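Alcohol oxidase (Myceliophthora thermophila, PDB 6F74) is an FAD-containing VAO-type flavoprotein that probably acts as an oxidase, passing electrons from its substrate through the flavin to molecular oxygen. Local coordinates at residues T60-Y68 / T116-S124; D329-L337 / L392-L403. All coordinates share one frame; numbering follows the deposited sequence.

Contact 1: residues T60-Y68 / T116-S124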
loop_
_atom_site.group_PDB
_atom_site.type_symbol
_atom_site.label_atom_id
_atom_site.label_comp_id
_atom_site.label_asym_id
_atom_site.label_seq_id
_atom_site.Cartn_x
_atom_site.Cartn_y
_atom_site.Cartn_z
ATOM N N THR A 60 -19.921 1.705 15.040
ATOM C CA THR A 60 -19.027 2.668 14.471
ATOM C C THR A 60 -19.747 3.992 14.308
ATOM O O THR A 60 -21.005 4.047 14.264
ATOM C CB THR A 60 -18.426 2.192 13.139
ATOM O OG1 THR A 60 -19.435 2.073 12.126
ATOM C CG2 THR A 60 -17.671 0.855 13.359
ATOM N N SER A 61 -18.933 5.052 14.297
ATOM C CA SER A 61 -19.467 6.370 14.022
ATOM C C SER A 61 -18.552 7.095 13.055
ATOM O O SER A 61 -17.345 7.046 13.246
ATOM C CB SER A 61 -19.638 7.207 15.295
ATOM O OG SER A 61 -19.768 6.537 16.529
ATOM N N PRO A 62 -19.117 7.757 12.023
ATOM C CA PRO A 62 -18.274 8.521 11.101
ATOM C C PRO A 62 -17.310 9.431 11.827
ATOM O O PRO A 62 -17.690 10.096 12.770
ATOM C CB PRO A 62 -19.273 9.354 10.275
ATOM C CG PRO A 62 -20.565 8.653 10.385
ATOM C CD PRO A 62 -20.544 7.809 11.667
ATOM N N ILE A 63 -16.053 9.419 11.410
ATOM C CA ILE A 63 -14.980 10.139 12.126
ATOM C C ILE A 63 -15.361 11.568 12.443
ATOM O O ILE A 63 -15.219 12.015 13.584
ATOM C CB ILE A 63 -13.658 10.066 11.351
ATOM C CG1 ILE A 63 -13.193 8.616 11.167
ATOM C CG2 ILE A 63 -12.551 10.808 12.069
ATOM C CD1 ILE A 63 -12.881 7.832 12.424
ATOM N N ALA A 64 -15.919 12.255 11.440
ATOM C CA ALA A 64 -16.283 13.667 11.586
ATOM C C ALA A 64 -17.767 13.960 11.828
ATOM O O ALA A 64 -18.246 15.058 11.457
ATOM C CB ALA A 64 -15.816 14.403 10.343
ATOM N N GLN A 65 -18.507 13.044 12.445
ATOM C CA GLN A 65 -19.969 13.277 12.691
ATOM C C GLN A 65 -20.290 14.471 13.599
ATOM O O GLN A 65 -21.358 15.082 13.490
ATOM C CB GLN A 65 -20.675 12.026 13.218
ATOM C CG GLN A 65 -20.130 11.494 14.547
ATOM C CD GLN A 65 -21.018 10.445 15.174
ATOM O OE1 GLN A 65 -21.889 9.855 14.532
ATOM N NE2 GLN A 65 -20.735 10.144 16.407
ATOM N N SER A 66 -19.354 14.814 14.487
ATOM C CA SER A 66 -19.494 15.982 15.354
ATOM C C SER A 66 -19.560 17.331 14.625
ATOM O O SER A 66 -19.981 18.323 15.223
ATOM C CB SER A 66 -18.372 15.998 16.394
ATOM O OG SER A 66 -17.117 16.296 15.811
ATOM N N CYS A 67 -19.144 17.369 13.366
ATOM C CA CYS A 67 -19.227 18.558 12.523
ATOM C C CYS A 67 -20.619 18.853 11.961
ATOM O O CYS A 67 -20.811 19.887 11.335
ATOM C CB CYS A 67 -18.216 18.451 11.353
ATOM S SG CYS A 67 -16.481 18.430 11.879
ATOM N N TYR A 68 -21.566 17.941 12.159
ATOM C CA TYR A 68 -22.876 18.035 11.518
ATOM C C TYR A 68 -24.017 18.167 12.534
ATOM O O TYR A 68 -23.936 17.659 13.662
ATOM C CB TYR A 68 -23.078 16.834 10.577
ATOM C CG TYR A 68 -22.046 16.768 9.473
ATOM C CD1 TYR A 68 -20.778 16.237 9.723
ATOM C CD2 TYR A 68 -22.316 17.273 8.194
ATOM C CE1 TYR A 68 -19.819 16.165 8.725
ATOM C CE2 TYR A 68 -21.380 17.189 7.167
ATOM C CZ TYR A 68 -20.131 16.651 7.436
ATOM O OH TYR A 68 -19.200 16.577 6.413
ATOM N N THR A 116 -18.777 25.027 5.414
ATOM C CA THR A 116 -20.102 24.680 5.943
ATOM C C THR A 116 -20.449 23.248 5.557
ATOM O O THR A 116 -19.987 22.770 4.510
ATOM C CB THR A 116 -21.227 25.625 5.434
ATOM O OG1 THR A 116 -21.320 25.533 4.012
ATOM C CG2 THR A 116 -20.963 27.065 5.835
ATOM N N PRO A 117 -21.263 22.567 6.392
ATOM C CA PRO A 117 -21.495 21.144 6.192
ATOM C C PRO A 117 -22.445 20.843 5.016
ATOM O O PRO A 117 -23.365 21.611 4.734
ATOM C CB PRO A 117 -22.134 20.698 7.527
ATOM C CG PRO A 117 -22.782 21.918 8.078
ATOM C CD PRO A 117 -21.955 23.074 7.600
ATOM N N THR A 118 -22.190 19.707 4.364
ATOM C CA THR A 118 -23.098 19.172 3.357
ATOM C C THR A 118 -23.857 18.072 4.090
ATOM O O THR A 118 -24.872 18.357 4.727
ATOM C CB THR A 118 -22.344 18.666 2.121
ATOM O OG1 THR A 118 -21.298 17.743 2.495
ATOM C CG2 THR A 118 -21.712 19.857 1.386
ATOM N N SER A 119 -23.371 16.838 4.011
ATOM C CA SER A 119 -24.001 15.740 4.705
ATOM C C SER A 119 -22.973 14.807 5.261
ATOM O O SER A 119 -21.816 14.829 4.813
ATOM C CB SER A 119 -24.905 14.989 3.726
ATOM O OG SER A 119 -26.036 14.717 4.430
ATOM N N CYS A 120 -23.363 13.996 6.236
ATOM C CA CYS A 120 -22.453 13.026 6.850
ATOM C C CYS A 120 -23.167 11.683 6.941
ATOM O O CYS A 120 -24.108 11.518 7.713
ATOM C CB CYS A 120 -22.057 13.462 8.230
ATOM S SG CYS A 120 -21.096 12.219 9.169
ATOM N N ILE A 121 -22.687 10.722 6.151
ATOM C CA ILE A 121 -23.082 9.323 6.339
ATOM C C ILE A 121 -21.856 8.427 6.504
ATOM O O ILE A 121 -20.728 8.815 6.170
ATOM C CB ILE A 121 -23.991 8.805 5.209
ATOM C CG1 ILE A 121 -23.245 8.766 3.889
ATOM C CG2 ILE A 121 -25.270 9.643 5.151
ATOM C CD1 ILE A 121 -24.007 8.036 2.771
ATOM N N LEU A 122 -22.124 7.223 6.985
ATOM C CA LEU A 122 -21.097 6.190 7.120
ATOM C C LEU A 122 -20.538 5.811 5.749
ATOM O O LEU A 122 -19.317 5.667 5.554
ATOM C CB LEU A 122 -21.689 4.971 7.845
ATOM C CG LEU A 122 -20.725 3.948 8.435
ATOM C CD1 LEU A 122 -19.752 4.455 9.467
ATOM C CD2 LEU A 122 -21.545 2.892 9.134
ATOM N N GLY A 123 -21.454 5.682 4.792
ATOM C CA GLY A 123 -21.111 5.265 3.448
ATOM C C GLY A 123 -20.812 3.784 3.405
ATOM O O GLY A 123 -21.604 2.945 3.880
ATOM N N SER A 124 -19.664 3.470 2.827
ATOM C CA SER A 124 -19.203 2.127 2.660
ATOM C C SER A 124 -18.279 1.682 3.801
ATOM O O SER A 124 -17.637 0.640 3.705
ATOM C CB SER A 124 -18.493 2.016 1.319
ATOM O OG SER A 124 -17.413 2.940 1.226
HETATM O O HOH W 1 -19.872 18.653 4.544
HETATM O O HOH W 2 -19.348 15.130 3.805
#

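Contact 2: residues D329-L337 / L392-L403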
loop_
_atom_site.group_PDB
_atom_site.type_symbol
_atom_site.label_atom_id
_atom_site.label_comp_id
_atom_site.label_asym_id
_atom_site.label_seq_id
_atom_site.Cartn_x
_atom_site.Cartn_y
_atom_site.Cartn_z
ATOM N N ASP A 329 12.282 21.515 -21.208
ATOM C CA ASP A 329 13.625 21.062 -20.813
ATOM C C ASP A 329 13.647 20.177 -19.562
ATOM O O ASP A 329 14.363 19.191 -19.513
ATOM C CB ASP A 329 14.565 22.253 -20.560
ATOM C CG ASP A 329 14.786 23.114 -21.785
ATOM O OD1 ASP A 329 14.932 22.622 -22.916
ATOM O OD2 ASP A 329 14.805 24.325 -21.586
ATOM N N LEU A 330 12.854 20.552 -18.560
ATOM C CA LEU A 330 12.682 19.737 -17.356
ATOM C C LEU A 330 12.215 18.339 -17.675
ATOM O O LEU A 330 12.723 17.349 -17.136
ATOM C CB LEU A 330 11.681 20.381 -16.374
ATOM C CG LEU A 330 11.384 19.513 -15.130
ATOM C CD1 LEU A 330 12.672 19.279 -14.330
ATOM C CD2 LEU A 330 10.308 20.118 -14.270
ATOM N N LEU A 331 11.218 18.255 -18.521
ATOM C CA LEU A 331 10.633 16.958 -18.873
ATOM C C LEU A 331 11.554 16.169 -19.783
ATOM O O LEU A 331 11.570 14.954 -19.692
ATOM C CB LEU A 331 9.234 17.124 -19.487
ATOM C CG LEU A 331 8.097 17.702 -18.624
ATOM C CD1 LEU A 331 6.722 17.470 -19.228
ATOM C CD2 LEU A 331 8.069 17.170 -17.197
ATOM N N ASP A 332 12.342 16.834 -20.633
ATOM C CA ASP A 332 13.372 16.142 -21.427
ATOM C C ASP A 332 14.322 15.395 -20.472
ATOM O O ASP A 332 14.619 14.219 -20.671
ATOM C CB ASP A 332 14.197 17.121 -22.300
ATOM C CG ASP A 332 13.386 17.720 -23.485
ATOM O OD1 ASP A 332 12.204 17.393 -23.676
ATOM O OD2 ASP A 332 13.954 18.522 -24.240
ATOM N N ALA A 333 14.787 16.096 -19.435
ATOM C CA ALA A 333 15.754 15.560 -18.487
ATOM C C ALA A 333 15.149 14.443 -17.646
ATOM O O ALA A 333 15.832 13.496 -17.327
ATOM C CB ALA A 333 16.281 16.671 -17.595
ATOM N N ILE A 334 13.864 14.553 -17.310
ATOM C CA ILE A 334 13.148 13.514 -16.558
ATOM C C ILE A 334 13.001 12.248 -17.411
ATOM O O ILE A 334 13.179 11.119 -16.914
ATOM C CB ILE A 334 11.787 14.035 -16.037
ATOM C CG1 ILE A 334 12.075 15.055 -14.929
ATOM C CG2 ILE A 334 10.928 12.896 -15.497
ATOM C CD1 ILE A 334 10.878 15.787 -14.377
ATOM N N ALA A 335 12.715 12.439 -18.690
ATOM C CA ALA A 335 12.709 11.334 -19.628
ATOM C C ALA A 335 14.083 10.644 -19.669
ATOM O O ALA A 335 14.145 9.437 -19.542
ATOM C CB ALA A 335 12.295 11.803 -21.009
ATOM N N VAL A 336 15.159 11.422 -19.816
ATOM C CA VAL A 336 16.526 10.882 -19.823
ATOM C C VAL A 336 16.817 10.120 -18.537
ATOM O O VAL A 336 17.375 9.043 -18.570
ATOM C CB VAL A 336 17.601 12.002 -20.007
ATOM C CG1 VAL A 336 19.010 11.494 -19.698
ATOM C CG2 VAL A 336 17.566 12.553 -21.425
ATOM N N LEU A 337 16.443 10.711 -17.408
ATOM C CA LEU A 337 16.661 10.128 -16.099
ATOM C C LEU A 337 15.974 8.771 -15.992
ATOM O O LEU A 337 16.555 7.816 -15.463
ATOM C CB LEU A 337 16.149 11.071 -14.993
ATOM C CG LEU A 337 16.154 10.556 -13.547
ATOM C CD1 LEU A 337 16.399 11.693 -12.559
ATOM C CD2 LEU A 337 14.856 9.838 -13.149
ATOM N N LEU A 392 23.674 8.243 -14.503
ATOM C CA LEU A 392 22.695 9.338 -14.421
ATOM C C LEU A 392 23.306 10.740 -14.417
ATOM O O LEU A 392 22.862 11.586 -15.181
ATOM C CB LEU A 392 21.781 9.196 -13.188
ATOM C CG LEU A 392 20.700 10.289 -13.047
ATOM C CD1 LEU A 392 19.816 10.464 -14.265
ATOM C CD2 LEU A 392 19.880 9.976 -11.814
ATOM N N MET A 393 24.290 10.999 -13.571
ATOM C CA MET A 393 24.902 12.368 -13.526
ATOM C C MET A 393 25.606 12.743 -14.812
ATOM O O MET A 393 25.526 13.893 -15.267
ATOM C CB MET A 393 25.841 12.510 -12.320
ATOM C CG MET A 393 25.177 12.180 -10.986
ATOM S SD MET A 393 23.690 13.146 -10.643
ATOM C CE MET A 393 22.391 12.173 -11.245
ATOM N N ASN A 394 26.234 11.749 -15.437
ATOM C CA ASN A 394 26.847 11.945 -16.739
ATOM C C ASN A 394 25.792 12.307 -17.784
ATOM O O ASN A 394 26.035 13.199 -18.606
ATOM C CB ASN A 394 27.618 10.702 -17.190
ATOM C CG ASN A 394 28.835 10.402 -16.314
ATOM O OD1 ASN A 394 29.342 11.255 -15.576
ATOM N ND2 ASN A 394 29.348 9.187 -16.437
ATOM N N ALA A 395 24.644 11.641 -17.763
ATOM C CA ALA A 395 23.598 11.925 -18.744
ATOM C C ALA A 395 22.996 13.291 -18.506
ATOM O O ALA A 395 22.583 13.951 -19.455
ATOM C CB ALA A 395 22.525 10.855 -18.753
ATOM N N LEU A 396 22.961 13.717 -17.248
ATOM C CA LEU A 396 22.490 15.062 -16.881
ATOM C C LEU A 396 23.415 16.223 -17.153
ATOM O O LEU A 396 22.937 17.332 -17.161
ATOM C CB LEU A 396 22.086 15.103 -15.404
ATOM C CG LEU A 396 20.806 14.311 -15.111
ATOM C CD1 LEU A 396 20.608 14.210 -13.603
ATOM C CD2 LEU A 396 19.578 14.912 -15.807
ATOM N N LYS A 397 24.703 15.991 -17.398
ATOM C CA LYS A 397 25.627 17.070 -17.818
ATOM C C LYS A 397 25.137 17.837 -19.042
ATOM O O LYS A 397 25.406 19.019 -19.153
ATOM C CB LYS A 397 27.035 16.542 -18.115
ATOM C CG LYS A 397 27.779 16.018 -16.898
ATOM C CD LYS A 397 29.036 15.277 -17.326
ATOM C CE LYS A 397 29.781 14.683 -16.143
ATOM N NZ LYS A 397 31.082 14.119 -16.577
ATOM N N LYS A 398 24.396 17.203 -19.933
ATOM C CA LYS A 398 23.873 17.890 -21.144
ATOM C C LYS A 398 22.833 18.958 -20.854
ATOM O O LYS A 398 22.491 19.746 -21.745
ATOM C CB LYS A 398 23.248 16.901 -22.146
ATOM C CG LYS A 398 24.173 15.791 -22.652
ATOM C CD LYS A 398 25.398 16.361 -23.349
ATOM C CE LYS A 398 25.898 15.507 -24.507
ATOM N NZ LYS A 398 27.059 16.133 -25.167
ATOM N N PHE A 399 22.295 18.946 -19.635
ATOM C CA PHE A 399 21.257 19.884 -19.199
ATOM C C PHE A 399 21.777 20.958 -18.252
ATOM O O PHE A 399 20.983 21.675 -17.686
ATOM C CB PHE A 399 20.115 19.094 -18.549
ATOM C CG PHE A 399 19.414 18.166 -19.498
ATOM C CD1 PHE A 399 18.440 18.655 -20.391
ATOM C CD2 PHE A 399 19.732 16.825 -19.525
ATOM C CE1 PHE A 399 17.799 17.808 -21.292
ATOM C CE2 PHE A 399 19.103 15.969 -20.434
ATOM C CZ PHE A 399 18.134 16.464 -21.318
ATOM N N GLU A 400 23.082 21.138 -18.110
ATOM C CA GLU A 400 23.606 22.108 -17.114
ATOM C C GLU A 400 23.301 23.542 -17.521
ATOM O O GLU A 400 23.012 24.362 -16.666
ATOM C CB GLU A 400 25.102 21.933 -16.827
ATOM C CG GLU A 400 25.443 20.523 -16.366
ATOM C CD GLU A 400 25.801 20.315 -14.888
ATOM O OE1 GLU A 400 25.196 20.971 -13.971
ATOM O OE2 GLU A 400 26.645 19.353 -14.668
ATOM N N ASP A 401 23.308 23.819 -18.815
ATOM C CA ASP A 401 22.920 25.129 -19.332
ATOM C C ASP A 401 21.429 25.425 -19.238
ATOM O O ASP A 401 21.057 26.580 -19.241
ATOM C CB ASP A 401 23.391 25.271 -20.788
ATOM C CG ASP A 401 24.909 25.205 -20.903
ATOM O OD1 ASP A 401 25.554 25.275 -19.823
ATOM O OD2 ASP A 401 25.455 25.045 -22.027
ATOM N N LYS A 402 20.599 24.389 -19.167
ATOM C CA LYS A 402 19.148 24.485 -19.268
ATOM C C LYS A 402 18.417 24.347 -17.922
ATOM O O LYS A 402 17.333 24.902 -17.746
ATOM C CB LYS A 402 18.662 23.413 -20.263
ATOM C CG LYS A 402 19.389 23.472 -21.617
ATOM C CD LYS A 402 18.771 22.611 -22.720
ATOM C CE LYS A 402 18.907 23.233 -24.123
ATOM N NZ LYS A 402 20.312 23.574 -24.574
ATOM N N LEU A 403 19.035 23.645 -16.968
ATOM C CA LEU A 403 18.449 23.350 -15.666
ATOM C C LEU A 403 19.426 23.607 -14.530
ATOM O O LEU A 403 20.636 23.516 -14.718
ATOM C CB LEU A 403 18.011 21.894 -15.616
ATOM C CG LEU A 403 17.121 21.393 -16.755
ATOM C CD1 LEU A 403 16.903 19.919 -16.726
ATOM C CD2 LEU A 403 15.749 22.062 -16.714
#

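Contact 1: residues T60-Y68 / T116-S124
Two first torsions bring Tyr-68 and Cys-120 together. CG of the tyrosine stands opposite the carbonyl carbon (chi1 -61°), which turns the ring towards 116-124, while the SG of Cys-120 lies trans to the backbone N (chi1 172°), leaving CB foremost against the ring. The CB of Cys-120 therefore sits over the middle of one face, 3.4 Å from the Tyr-68 ring centroid in a nearly axial CH-pi contact. From the same residue, SG approaches that ring obliquely, 4.5 Å from its centroid, a cysteine sulfur-aromatic contact. SG is also 3.6 Å from CB of Pro-62, so this disulfide-bonded sulfur lies between the Tyr-68 ring and the proline. Pro-117 adds its CB at 3.5 Å from CD2 of Tyr-68, the two side chains sliding past each other in opposite directions. Farther along, the branched end of Leu-122 meets both loop residues at about right angles: CD1 is 4.1 Å from CD of Pro-62 and 3.6 Å from OG1 of Thr-60, a hydroxyl already bonded to the carbonyl of Pro-126. Tyrosine suits its place because its face is apolar and its tip is polar. The OH bonds to the carbonyl of Ala-107 and accepts from two waters, one also held by N and OG1 of Thr-118, the other donating to the Ser-119 carbonyl. No direct hydrogen bond joins the segments; water carries the polar link. Gln-65 N bonds to Pro-62 O, closing a type I beta turn, and the rigid, apolar Pro-62 ring suits the sulfur and leucine it meets. The Cys-67 to Cys-78 disulfide ties 60-68 to helix 75-84, Cys-106 to Cys-120 ties 116-124 to the loop before it, and the whole is a disulfide-braced pair of loops beside the small mixed sheet containing strands 57-59 and 128-131.

Contact 2: residues D329-L337 / L392-L403
The carbonyl oxygen of Phe-399 takes two backbone N-H groups, from Lys-402 at 3.1 Å and from Leu-403 at 2.9 Å, and so fixes the turn that sets Phe-399 and Leu-403 against helix 329-337. A chi1 of -64° places CG of Phe-399 beside its own backbone N, and the ring presents one face to Ala-333, whose CB makes a CH-pi contact almost on the ring normal, 3.8 Å from the centroid. A methyl is small enough to let the flat ring come this close to the helix. Val-336 CG2 meets the ring at its edge, while CG1 touches the CB of Ala-395 at 3.7 Å. Leu-403 CD1 presses on Ala-333 CB at a tight 3.4 Å, and at the far end Leu-392 CD1 packs against CG of Leu-337. Asp-329 faces Lys-402 mainly through the lysine's CD; OD1 and NZ stay 5.7 Å apart, so any attraction is probably modest. Asp-332 sends its carboxylate instead to salt bridges with Arg-452 and Lys-328. Since neither a hydrogen bond nor a salt bridge crosses between the segments, their cohesion is mainly apolar and dispersive, with the carboxylate of Asp-332 paired outside the contact.

Running from the N terminus, the chain leaves strand 57-59, passes through 60-68, forms helices 75-84 and 88-93, and returns at 116-124, where contact 1 closes that 47-residue excursion just before strand 128-131. It then runs on through the strands up to 311-320 before contact 2 opens on helix 328-346; strands 349-356 and 370-378 intervene before helix 382-396 and its trailing turn close this second loop. The contacts are in series, neither nested nor crossed. The centres of contact 1 and contact 2 are about 48 Å apart. Contact 1 ties loops flanking the small mixed sheet, whereas contact 2 joins helix 328-346 to the end of helix 382-396 and to the turn leading into edge strand 403-412, against the seven-stranded sheet.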